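Local coordinates for protein 3-hydroxyacyl-CoA dehydrogenase (Archaeoglobus fulgidus, PDB 1ZEJ) that probably acts as an NAD-dependent dehydrogenase of the 3-hydroxyacyl-CoA dehydrogenase family, possibly oxidising L-gulonate, and works as a homodimer, at residues A[222-228]-A[259-263]. Numbering follows the deposited sequence.
Sequences DYIGLDV and EVGVK
Leu226 N and Val262 N donate to Val260 O and Asp222 O, clipping segment 259-263 onto the Gly225 break between helices 197-224 and 226-240, in the helical C-terminal domain of the 3-hydroxyacyl-CoA dehydrogenase family. Leu226 N, in the first turn of the second helix, lies 2.7 Å from Val260 O. Val262 N reaches Asp222 O, in the last turn of the first helix, at 3.0 Å, from 47° above the carbonyl plane. That oxygen also takes a bond from a water, which in turn accepts from Lys263 N. With no side chain at Gly225 or Gly261 the two segments close up: Gly261 CA lies 3.4 Å from Asp222 O, and Gly225 CA lies 3.4 Å from Val260 O.

Side chains secure both ends. CG2 of Val262 sits over the centre of the Tyr223 ring, a CH-pi contact 3.6 Å from the centroid. Lys263, its chain bent at chi3 (96°), reaches past Gly225 to form a salt bridge with Asp227, NZ meeting the syn lone pair of OD1 at 2.7 Å; CG and CB of Asp227 also pack on the Val260 side chain. Farther out, Leu226 packs on Leu251 of helix 249-256, while Asp222 OD1 takes Ile268 N and OD2 meets Tyr269 N and Tyr271 OH.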
# COMPACT_ATOMS: atom_id res chain seq x y z
N ASP A 222 5.51 -11.68 -7.77
CA ASP A 222 5.45 -12.95 -8.51
C ASP A 222 4.83 -12.79 -9.91
O ASP A 222 5.22 -13.45 -10.85
CB ASP A 222 4.67 -14.03 -7.73
CG ASP A 222 5.52 -14.71 -6.65
OD1 ASP A 222 6.77 -14.67 -6.74
OD2 ASP A 222 4.93 -15.31 -5.72
N TYR A 223 3.81 -11.96 -10.00
CA TYR A 223 3.13 -11.65 -11.25
C TYR A 223 3.96 -10.73 -12.13
O TYR A 223 3.97 -10.88 -13.34
CB TYR A 223 1.82 -10.96 -10.96
CG TYR A 223 0.77 -11.88 -10.50
CD1 TYR A 223 0.05 -12.63 -11.40
CD2 TYR A 223 0.53 -12.07 -9.16
CE1 TYR A 223 -0.92 -13.49 -11.00
CE2 TYR A 223 -0.43 -12.95 -8.74
CZ TYR A 223 -1.16 -13.65 -9.72
OH TYR A 223 -2.10 -14.53 -9.31
N ILE A 224 4.61 -9.74 -11.52
CA ILE A 224 5.59 -8.89 -12.21
C ILE A 224 6.67 -9.80 -12.81
O ILE A 224 7.01 -9.66 -13.99
CB ILE A 224 6.21 -7.82 -11.26
CG1 ILE A 224 5.24 -6.63 -11.12
CG2 ILE A 224 7.57 -7.29 -11.77
CD1 ILE A 224 5.48 -5.83 -9.87
N GLY A 225 7.17 -10.74 -12.00
CA GLY A 225 8.28 -11.59 -12.40
C GLY A 225 9.47 -11.21 -11.57
O GLY A 225 9.86 -10.04 -11.54
N LEU A 226 10.00 -12.17 -10.81
CA LEU A 226 11.13 -11.91 -9.93
C LEU A 226 12.38 -11.55 -10.72
O LEU A 226 13.12 -10.69 -10.29
CB LEU A 226 11.40 -13.10 -9.02
CG LEU A 226 10.69 -13.13 -7.68
CD1 LEU A 226 9.20 -12.88 -7.79
CD2 LEU A 226 11.01 -14.45 -6.94
N ASP A 227 12.62 -12.26 -11.84
CA ASP A 227 13.69 -11.91 -12.79
C ASP A 227 13.53 -10.46 -13.34
O ASP A 227 14.49 -9.67 -13.34
CB ASP A 227 13.79 -12.95 -13.91
CG ASP A 227 12.45 -13.20 -14.63
OD1 ASP A 227 11.36 -12.81 -14.14
OD2 ASP A 227 12.49 -13.77 -15.71
N VAL A 228 12.31 -10.13 -13.76
CA VAL A 228 12.00 -8.80 -14.25
C VAL A 228 12.32 -7.77 -13.18
O VAL A 228 13.01 -6.78 -13.45
CB VAL A 228 10.50 -8.70 -14.67
CG1 VAL A 228 10.10 -7.25 -14.85
CG2 VAL A 228 10.28 -9.48 -15.95
N GLU A 259 13.04 -19.90 -9.90
CA GLU A 259 11.78 -19.61 -9.24
C GLU A 259 11.46 -18.13 -9.46
O GLU A 259 11.53 -17.30 -8.53
CB GLU A 259 11.86 -19.94 -7.73
CG GLU A 259 12.27 -21.38 -7.44
CD GLU A 259 12.54 -21.67 -5.96
OE1 GLU A 259 12.54 -20.74 -5.12
OE2 GLU A 259 12.75 -22.86 -5.63
N VAL A 260 11.09 -17.81 -10.70
CA VAL A 260 10.96 -16.43 -11.16
C VAL A 260 9.53 -15.85 -11.05
O VAL A 260 9.33 -14.68 -11.37
CB VAL A 260 11.49 -16.27 -12.62
CG1 VAL A 260 13.01 -16.52 -12.67
CG2 VAL A 260 10.74 -17.18 -13.62
N GLY A 261 8.57 -16.66 -10.60
CA GLY A 261 7.22 -16.20 -10.33
C GLY A 261 6.12 -17.03 -10.96
O GLY A 261 6.30 -18.22 -11.26
N VAL A 262 4.98 -16.40 -11.17
CA VAL A 262 3.78 -17.04 -11.73
C VAL A 262 4.08 -17.77 -13.04
O VAL A 262 3.58 -18.88 -13.28
CB VAL A 262 2.64 -15.99 -11.95
CG1 VAL A 262 1.47 -16.58 -12.69
CG2 VAL A 262 2.17 -15.43 -10.62
N LYS A 263 4.92 -17.17 -13.88
CA LYS A 263 5.28 -17.77 -15.18
C LYS A 263 5.99 -19.12 -15.04
O LYS A 263 5.84 -20.02 -15.88
CB LYS A 263 6.12 -16.79 -16.02
CG LYS A 263 7.64 -16.80 -15.74
CD LYS A 263 8.35 -15.58 -16.38
CE LYS A 263 8.54 -14.46 -15.38
NZ LYS A 263 9.37 -13.32 -15.91
O HOH W 1 6.05 -14.24 -13.39